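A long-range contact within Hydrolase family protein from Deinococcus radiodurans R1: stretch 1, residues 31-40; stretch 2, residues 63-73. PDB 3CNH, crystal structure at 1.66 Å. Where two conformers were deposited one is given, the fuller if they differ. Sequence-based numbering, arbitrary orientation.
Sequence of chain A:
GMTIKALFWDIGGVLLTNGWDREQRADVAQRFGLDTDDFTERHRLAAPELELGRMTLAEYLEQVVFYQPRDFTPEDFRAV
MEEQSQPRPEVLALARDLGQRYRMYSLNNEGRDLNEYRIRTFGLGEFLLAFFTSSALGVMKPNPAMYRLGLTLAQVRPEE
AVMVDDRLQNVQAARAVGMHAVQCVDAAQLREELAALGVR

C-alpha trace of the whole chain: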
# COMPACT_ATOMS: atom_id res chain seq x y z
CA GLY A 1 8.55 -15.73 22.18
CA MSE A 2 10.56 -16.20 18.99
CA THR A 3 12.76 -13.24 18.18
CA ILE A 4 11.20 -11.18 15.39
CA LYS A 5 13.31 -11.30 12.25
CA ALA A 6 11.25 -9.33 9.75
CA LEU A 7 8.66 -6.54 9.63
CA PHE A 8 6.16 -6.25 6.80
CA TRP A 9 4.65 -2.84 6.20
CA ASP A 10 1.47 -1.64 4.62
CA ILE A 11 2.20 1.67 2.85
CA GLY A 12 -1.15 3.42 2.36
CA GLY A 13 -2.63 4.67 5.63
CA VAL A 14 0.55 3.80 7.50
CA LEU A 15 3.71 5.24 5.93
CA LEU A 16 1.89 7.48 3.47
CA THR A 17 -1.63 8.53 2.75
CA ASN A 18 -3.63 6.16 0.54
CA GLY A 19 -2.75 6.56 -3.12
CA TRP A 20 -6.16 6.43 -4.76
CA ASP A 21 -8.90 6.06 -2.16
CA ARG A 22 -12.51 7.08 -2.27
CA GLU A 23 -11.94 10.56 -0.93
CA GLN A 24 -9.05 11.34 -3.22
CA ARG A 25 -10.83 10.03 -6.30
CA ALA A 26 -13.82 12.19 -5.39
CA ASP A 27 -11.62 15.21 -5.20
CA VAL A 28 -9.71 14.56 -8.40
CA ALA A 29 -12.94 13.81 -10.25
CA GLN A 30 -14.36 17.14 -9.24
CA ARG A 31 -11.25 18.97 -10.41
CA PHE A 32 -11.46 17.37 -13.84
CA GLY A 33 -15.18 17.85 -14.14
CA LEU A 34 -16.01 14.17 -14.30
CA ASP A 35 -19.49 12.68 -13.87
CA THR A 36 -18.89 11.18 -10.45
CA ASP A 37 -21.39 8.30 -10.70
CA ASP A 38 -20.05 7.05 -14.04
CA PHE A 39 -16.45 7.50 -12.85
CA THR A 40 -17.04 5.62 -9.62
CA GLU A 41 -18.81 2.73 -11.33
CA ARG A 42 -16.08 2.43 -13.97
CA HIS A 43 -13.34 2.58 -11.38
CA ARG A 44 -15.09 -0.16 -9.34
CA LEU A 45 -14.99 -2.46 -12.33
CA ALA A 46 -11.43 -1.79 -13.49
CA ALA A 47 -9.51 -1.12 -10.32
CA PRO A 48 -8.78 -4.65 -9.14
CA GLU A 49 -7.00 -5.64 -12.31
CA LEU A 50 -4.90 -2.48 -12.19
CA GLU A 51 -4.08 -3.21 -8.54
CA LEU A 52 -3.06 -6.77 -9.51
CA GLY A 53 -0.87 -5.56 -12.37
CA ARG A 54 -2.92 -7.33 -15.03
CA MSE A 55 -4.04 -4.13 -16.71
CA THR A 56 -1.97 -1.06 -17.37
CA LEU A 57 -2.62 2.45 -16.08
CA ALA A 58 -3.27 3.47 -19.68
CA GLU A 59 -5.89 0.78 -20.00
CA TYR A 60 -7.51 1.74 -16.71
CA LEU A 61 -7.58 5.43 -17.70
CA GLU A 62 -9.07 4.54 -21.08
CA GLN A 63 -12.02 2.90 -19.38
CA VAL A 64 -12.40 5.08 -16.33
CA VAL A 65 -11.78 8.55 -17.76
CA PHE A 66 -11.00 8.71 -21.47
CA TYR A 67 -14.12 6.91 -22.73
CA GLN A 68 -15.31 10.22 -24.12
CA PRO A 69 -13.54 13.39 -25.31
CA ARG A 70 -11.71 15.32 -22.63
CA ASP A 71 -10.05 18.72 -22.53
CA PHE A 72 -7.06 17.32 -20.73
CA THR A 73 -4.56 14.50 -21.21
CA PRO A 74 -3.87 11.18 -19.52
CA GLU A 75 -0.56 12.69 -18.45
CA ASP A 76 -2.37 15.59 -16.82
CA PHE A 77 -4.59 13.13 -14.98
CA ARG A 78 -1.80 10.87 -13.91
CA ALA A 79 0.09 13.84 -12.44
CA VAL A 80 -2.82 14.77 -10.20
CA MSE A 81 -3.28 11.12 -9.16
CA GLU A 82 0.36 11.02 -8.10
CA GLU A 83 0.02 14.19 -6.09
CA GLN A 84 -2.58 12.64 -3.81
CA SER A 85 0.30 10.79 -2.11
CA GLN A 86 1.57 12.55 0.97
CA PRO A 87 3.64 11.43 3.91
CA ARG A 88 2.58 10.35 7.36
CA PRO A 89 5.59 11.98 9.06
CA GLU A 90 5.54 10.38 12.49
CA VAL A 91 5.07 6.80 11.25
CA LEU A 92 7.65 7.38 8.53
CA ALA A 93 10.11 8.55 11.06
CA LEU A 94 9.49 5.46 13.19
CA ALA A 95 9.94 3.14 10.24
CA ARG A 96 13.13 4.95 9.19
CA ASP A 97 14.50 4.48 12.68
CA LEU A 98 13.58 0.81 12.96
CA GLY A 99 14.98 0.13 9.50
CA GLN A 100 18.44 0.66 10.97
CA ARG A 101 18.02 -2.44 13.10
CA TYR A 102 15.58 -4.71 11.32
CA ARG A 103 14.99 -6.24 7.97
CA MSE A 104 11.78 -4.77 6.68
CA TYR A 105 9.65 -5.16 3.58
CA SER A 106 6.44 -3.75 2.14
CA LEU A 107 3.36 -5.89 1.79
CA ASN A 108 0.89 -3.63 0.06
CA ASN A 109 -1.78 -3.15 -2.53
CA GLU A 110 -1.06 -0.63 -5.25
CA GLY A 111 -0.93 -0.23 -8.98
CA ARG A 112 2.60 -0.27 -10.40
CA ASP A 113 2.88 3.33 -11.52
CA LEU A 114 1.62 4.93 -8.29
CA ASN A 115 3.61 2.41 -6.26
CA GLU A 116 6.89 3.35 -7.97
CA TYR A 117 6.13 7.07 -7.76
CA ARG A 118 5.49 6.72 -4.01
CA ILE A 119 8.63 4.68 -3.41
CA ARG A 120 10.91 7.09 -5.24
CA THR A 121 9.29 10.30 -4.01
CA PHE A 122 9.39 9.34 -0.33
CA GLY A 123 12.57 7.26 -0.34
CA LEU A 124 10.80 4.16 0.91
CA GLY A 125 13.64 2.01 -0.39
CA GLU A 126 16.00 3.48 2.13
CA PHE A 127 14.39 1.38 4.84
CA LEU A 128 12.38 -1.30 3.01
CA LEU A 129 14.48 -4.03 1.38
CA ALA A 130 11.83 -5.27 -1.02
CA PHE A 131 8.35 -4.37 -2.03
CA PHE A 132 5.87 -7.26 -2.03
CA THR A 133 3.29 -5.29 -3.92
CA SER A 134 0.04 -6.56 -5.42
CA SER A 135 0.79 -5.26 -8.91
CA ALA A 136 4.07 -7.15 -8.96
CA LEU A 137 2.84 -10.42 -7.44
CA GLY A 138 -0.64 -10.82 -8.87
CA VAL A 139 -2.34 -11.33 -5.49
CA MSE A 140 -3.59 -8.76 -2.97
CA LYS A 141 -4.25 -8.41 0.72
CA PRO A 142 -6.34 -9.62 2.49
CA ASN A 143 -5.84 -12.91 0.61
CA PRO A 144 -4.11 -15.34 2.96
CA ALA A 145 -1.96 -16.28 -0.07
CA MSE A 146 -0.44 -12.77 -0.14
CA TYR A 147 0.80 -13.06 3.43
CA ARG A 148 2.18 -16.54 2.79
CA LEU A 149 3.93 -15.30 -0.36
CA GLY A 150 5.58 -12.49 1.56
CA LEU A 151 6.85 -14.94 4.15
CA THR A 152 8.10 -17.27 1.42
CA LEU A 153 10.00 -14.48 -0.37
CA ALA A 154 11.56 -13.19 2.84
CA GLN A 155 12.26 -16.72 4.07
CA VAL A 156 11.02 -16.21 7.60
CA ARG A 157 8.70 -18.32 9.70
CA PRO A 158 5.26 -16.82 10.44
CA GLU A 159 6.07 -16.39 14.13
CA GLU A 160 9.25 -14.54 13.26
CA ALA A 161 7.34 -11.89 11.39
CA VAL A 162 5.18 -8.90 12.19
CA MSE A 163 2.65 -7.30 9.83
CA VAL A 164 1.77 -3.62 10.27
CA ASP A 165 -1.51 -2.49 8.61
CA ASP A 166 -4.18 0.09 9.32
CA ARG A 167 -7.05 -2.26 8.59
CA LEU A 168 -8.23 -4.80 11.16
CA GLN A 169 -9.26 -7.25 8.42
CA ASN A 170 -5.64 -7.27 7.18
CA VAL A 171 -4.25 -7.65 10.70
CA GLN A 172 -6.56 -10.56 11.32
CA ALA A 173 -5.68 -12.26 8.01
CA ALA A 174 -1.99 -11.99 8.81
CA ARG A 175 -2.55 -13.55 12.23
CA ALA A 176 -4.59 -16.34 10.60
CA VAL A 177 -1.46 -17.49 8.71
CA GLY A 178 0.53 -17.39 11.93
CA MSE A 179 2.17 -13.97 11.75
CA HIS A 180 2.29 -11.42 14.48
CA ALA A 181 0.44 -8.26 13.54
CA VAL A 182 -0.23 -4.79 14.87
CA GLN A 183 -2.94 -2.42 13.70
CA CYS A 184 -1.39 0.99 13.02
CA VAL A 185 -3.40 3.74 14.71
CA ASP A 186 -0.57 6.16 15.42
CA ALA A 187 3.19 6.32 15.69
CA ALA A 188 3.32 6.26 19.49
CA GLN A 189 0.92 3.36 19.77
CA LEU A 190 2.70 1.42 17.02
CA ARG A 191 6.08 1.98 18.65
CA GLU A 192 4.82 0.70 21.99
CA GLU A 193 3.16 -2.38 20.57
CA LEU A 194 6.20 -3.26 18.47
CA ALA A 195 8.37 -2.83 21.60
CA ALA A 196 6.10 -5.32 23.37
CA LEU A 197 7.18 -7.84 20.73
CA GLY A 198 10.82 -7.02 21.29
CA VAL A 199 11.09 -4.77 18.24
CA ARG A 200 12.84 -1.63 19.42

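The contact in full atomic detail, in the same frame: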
# COMPACT_ATOMS: atom_id res chain seq x y z
N ARG A 31 -12.19 18.06 -9.76
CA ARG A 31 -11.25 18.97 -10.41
C ARG A 31 -11.28 18.87 -11.92
O ARG A 31 -11.14 19.87 -12.63
CB ARG A 31 -9.81 18.70 -9.93
CG ARG A 31 -8.80 19.65 -10.60
CD ARG A 31 -7.35 19.40 -10.18
NE ARG A 31 -7.12 19.57 -8.75
CZ ARG A 31 -6.87 20.74 -8.16
NH1 ARG A 31 -6.85 21.87 -8.86
NH2 ARG A 31 -6.67 20.79 -6.85
N PHE A 32 -11.48 17.65 -12.40
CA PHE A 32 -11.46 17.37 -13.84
C PHE A 32 -12.82 17.40 -14.48
O PHE A 32 -12.96 17.21 -15.70
CB PHE A 32 -10.75 16.07 -14.14
CG PHE A 32 -9.25 16.18 -14.06
CD1 PHE A 32 -8.53 16.66 -15.14
CD2 PHE A 32 -8.55 15.81 -12.92
CE1 PHE A 32 -7.14 16.78 -15.10
CE2 PHE A 32 -7.17 15.92 -12.89
CZ PHE A 32 -6.47 16.40 -13.98
N GLY A 33 -13.80 17.69 -13.66
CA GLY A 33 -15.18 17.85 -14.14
C GLY A 33 -15.83 16.57 -14.61
O GLY A 33 -16.66 16.56 -15.52
N LEU A 34 -15.46 15.49 -13.95
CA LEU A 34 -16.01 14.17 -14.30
C LEU A 34 -17.38 13.89 -13.68
O LEU A 34 -17.66 14.30 -12.55
CB LEU A 34 -15.04 13.07 -13.88
CG LEU A 34 -13.60 13.18 -14.42
CD1 LEU A 34 -12.76 12.03 -13.89
CD2 LEU A 34 -13.58 13.25 -15.93
N ASP A 35 -18.21 13.16 -14.42
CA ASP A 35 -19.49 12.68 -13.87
C ASP A 35 -19.10 11.68 -12.80
O ASP A 35 -18.52 10.63 -13.09
CB ASP A 35 -20.34 12.00 -14.96
CG ASP A 35 -21.63 11.45 -14.42
OD1 ASP A 35 -21.60 10.53 -13.58
OD2 ASP A 35 -22.69 11.93 -14.87
N THR A 36 -19.37 12.02 -11.55
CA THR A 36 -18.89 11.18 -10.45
C THR A 36 -19.49 9.76 -10.40
O THR A 36 -18.79 8.81 -10.09
CB THR A 36 -19.00 11.88 -9.08
OG1 THR A 36 -20.36 12.26 -8.85
CG2 THR A 36 -18.10 13.13 -9.08
N ASP A 37 -20.76 9.63 -10.73
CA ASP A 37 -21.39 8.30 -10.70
C ASP A 37 -20.78 7.33 -11.72
O ASP A 37 -20.44 6.19 -11.40
CB ASP A 37 -22.89 8.37 -10.96
CG ASP A 37 -23.67 8.88 -9.76
OD1 ASP A 37 -23.12 8.92 -8.64
OD2 ASP A 37 -24.86 9.20 -9.97
N ASP A 38 -20.60 7.84 -12.93
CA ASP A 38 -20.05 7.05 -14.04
C ASP A 38 -18.60 6.70 -13.71
O ASP A 38 -18.16 5.57 -13.86
CB ASP A 38 -20.16 7.81 -15.37
CG ASP A 38 -20.06 6.90 -16.61
OD1 ASP A 38 -20.05 5.66 -16.47
OD2 ASP A 38 -20.02 7.45 -17.74
N PHE A 39 -17.87 7.69 -13.21
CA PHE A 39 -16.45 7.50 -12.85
C PHE A 39 -16.30 6.44 -11.78
O PHE A 39 -15.47 5.54 -11.89
CB PHE A 39 -15.84 8.85 -12.40
CG PHE A 39 -14.49 8.74 -11.74
CD1 PHE A 39 -13.35 8.51 -12.49
CD2 PHE A 39 -14.34 8.96 -10.40
CE1 PHE A 39 -12.10 8.43 -11.92
CE2 PHE A 39 -13.10 8.88 -9.83
CZ PHE A 39 -11.98 8.62 -10.60
N THR A 40 -17.11 6.55 -10.74
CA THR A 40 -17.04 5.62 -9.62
C THR A 40 -17.36 4.18 -10.05
O THR A 40 -16.68 3.25 -9.64
CB THR A 40 -17.95 6.03 -8.45
OG1 THR A 40 -17.40 7.23 -7.89
CG2 THR A 40 -17.97 4.96 -7.34
N GLN A 63 -10.67 3.33 -19.77
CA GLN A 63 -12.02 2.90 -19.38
C GLN A 63 -12.69 3.80 -18.37
O GLN A 63 -13.91 4.00 -18.39
CB GLN A 63 -12.02 1.49 -18.80
CG GLN A 63 -11.52 0.42 -19.76
CD GLN A 63 -11.79 -0.97 -19.26
OE1 GLN A 63 -12.40 -1.17 -18.20
NE2 GLN A 63 -11.35 -1.97 -20.04
N VAL A 64 -11.88 4.35 -17.49
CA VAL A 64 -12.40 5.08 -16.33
C VAL A 64 -12.60 6.58 -16.56
O VAL A 64 -13.49 7.20 -15.96
CB VAL A 64 -11.56 4.78 -15.08
CG1 VAL A 64 -12.01 5.61 -13.91
CG2 VAL A 64 -11.66 3.28 -14.74
N VAL A 65 -11.78 7.12 -17.46
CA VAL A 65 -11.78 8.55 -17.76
C VAL A 65 -11.91 8.93 -19.21
O VAL A 65 -12.78 9.72 -19.56
CB VAL A 65 -10.50 9.24 -17.19
CG1 VAL A 65 -10.53 10.73 -17.47
CG2 VAL A 65 -10.40 9.01 -15.69
N PHE A 66 -11.09 8.32 -20.06
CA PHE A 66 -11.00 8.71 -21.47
C PHE A 66 -11.86 7.88 -22.41
O PHE A 66 -11.46 7.53 -23.51
CB PHE A 66 -9.54 8.76 -21.91
CG PHE A 66 -8.73 9.75 -21.10
CD1 PHE A 66 -8.73 11.09 -21.43
CD2 PHE A 66 -8.02 9.33 -19.99
CE1 PHE A 66 -8.01 12.00 -20.68
CE2 PHE A 66 -7.30 10.23 -19.23
CZ PHE A 66 -7.31 11.58 -19.58
N TYR A 67 -13.09 7.67 -21.96
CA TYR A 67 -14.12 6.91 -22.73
C TYR A 67 -14.97 7.87 -23.52
O TYR A 67 -15.88 7.49 -24.29
CB TYR A 67 -14.99 6.02 -21.83
CG TYR A 67 -15.70 6.74 -20.72
CD1 TYR A 67 -16.96 7.28 -20.91
CD2 TYR A 67 -15.10 6.90 -19.47
CE1 TYR A 67 -17.60 7.97 -19.89
CE2 TYR A 67 -15.73 7.57 -18.47
CZ TYR A 67 -16.98 8.10 -18.68
OH TYR A 67 -17.58 8.78 -17.67
N GLN A 68 -14.67 9.15 -23.35
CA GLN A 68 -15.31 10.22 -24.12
C GLN A 68 -14.31 11.36 -24.24
O GLN A 68 -13.30 11.31 -23.54
CB GLN A 68 -16.62 10.69 -23.50
CG GLN A 68 -16.48 11.34 -22.16
CD GLN A 68 -17.83 11.75 -21.61
OE1 GLN A 68 -18.69 10.91 -21.35
NE2 GLN A 68 -18.04 13.05 -21.46
N PRO A 69 -14.53 12.30 -25.16
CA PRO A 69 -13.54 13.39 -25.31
C PRO A 69 -13.37 14.20 -24.06
O PRO A 69 -14.33 14.50 -23.37
CB PRO A 69 -14.14 14.26 -26.41
CG PRO A 69 -15.05 13.32 -27.18
CD PRO A 69 -15.61 12.40 -26.13
N ARG A 70 -12.12 14.52 -23.80
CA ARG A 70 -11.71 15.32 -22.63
C ARG A 70 -10.81 16.47 -23.03
O ARG A 70 -10.08 16.39 -24.00
CB ARG A 70 -10.94 14.46 -21.64
CG ARG A 70 -11.66 13.26 -21.05
CD ARG A 70 -12.98 13.64 -20.39
NE ARG A 70 -13.58 12.45 -19.76
CZ ARG A 70 -14.74 12.43 -19.12
NH1 ARG A 70 -15.48 13.52 -19.04
NH2 ARG A 70 -15.18 11.29 -18.59
N ASP A 71 -10.86 17.53 -22.25
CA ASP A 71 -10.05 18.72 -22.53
C ASP A 71 -8.78 18.72 -21.72
O ASP A 71 -8.24 19.75 -21.37
CB ASP A 71 -10.82 20.04 -22.37
CG ASP A 71 -11.35 20.26 -20.98
OD1 ASP A 71 -11.27 19.34 -20.13
OD2 ASP A 71 -11.86 21.38 -20.74
N PHE A 72 -8.33 17.52 -21.43
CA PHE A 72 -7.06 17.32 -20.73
C PHE A 72 -6.50 15.98 -21.16
O PHE A 72 -7.20 15.18 -21.78
CB PHE A 72 -7.23 17.39 -19.21
CG PHE A 72 -8.25 16.43 -18.67
CD1 PHE A 72 -7.89 15.16 -18.28
CD2 PHE A 72 -9.59 16.79 -18.61
CE1 PHE A 72 -8.83 14.26 -17.81
CE2 PHE A 72 -10.54 15.89 -18.14
CZ PHE A 72 -10.19 14.66 -17.77
N THR A 73 -5.25 15.72 -20.80
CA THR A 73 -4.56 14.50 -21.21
C THR A 73 -4.38 13.45 -20.12
O THR A 73 -4.49 13.72 -18.93
CB THR A 73 -3.15 14.81 -21.70
OG1 THR A 73 -2.37 15.29 -20.59
CG2 THR A 73 -3.17 15.85 -22.84
O HOH W 1 -13.07 18.60 -17.97
O HOH W 2 -17.87 12.49 -17.09

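The contact between these two stretches is mainly apolar, with water and one close polar pair at its margins; together the two sides bury 442 Å². Along the backbone, Phe39 pairs with Val64 and Phe32 with Phe72, each the other's nearest CA across the contact, and side chains fill the space between.

The aromatic element is the pair Phe32 and Phe72. Both CA-to-CB bonds point toward the other stretch, and the rings meet edge to face, the edge of Phe32 directed at the face of Phe72, with centroids 4.5 Å apart and planes at 51°. Phe32 CD1 lies 3.5 Å from Phe72 CD1. Such an arrangement sets the slightly positive hydrogens of one ring against the electron-rich face of the other.

Leu34 links this pair to the rest of the apolar surface. Its CA-to-CB bond points sideways, but chi1 m and chi2 t bring the end of the side chain nearer. Leu34 CD2 lies 4.1 Å from Phe72 CZ, at the edge of that ring, while Leu34 CD1 is 4.2 Å from Val65 CG2. A branched, flexible aliphatic residue can thus touch several neighbours at once. Phe39, buried and with chi1 t, reaches the valines: Phe39 CE1 is 3.5 Å from Val64 CG1 and 4.2 Å from Val65 CG2, the latter at the ring edge. Compact valines suit a place where the backbones come close, the CA atoms of Phe39 and Val64 being 5.9 Å apart.

Arg70 serves both apolar and polar neighbours. Leu34 CD2 packs over one face of its guanidinium, 3.5 Å from Arg70 CZ, a face that is poorly solvated and tolerates a methyl group. The in-plane N-H groups remain free to bond: Arg70 NE and NH2 donate to Val65 O at 2.9 and 3.0 Å, bracing the side chain against its own loop.

Two waters bridge the stretches. Water 2 accepts from Asp35 N at 2.8 Å and from Arg70 NH1 at 3.3 Å. Water 1 donates to Phe32 O at 2.7 Å and to Asp71 OD1 at 2.9 Å, using a carbonyl near the end of a helix.

Asp38 OD2 and Tyr67 OH approach to 2.8 Å, with both CA-to-CB bonds pointing toward the opposing stretch. Asp38 is held in place by its backbone: Asp38 N donates to Asp35 OD1 at 2.9 Å, the capping bond by which Asp35, a short acidic residue suited to an N-cap, begins the helix carrying Asp38 and Phe39.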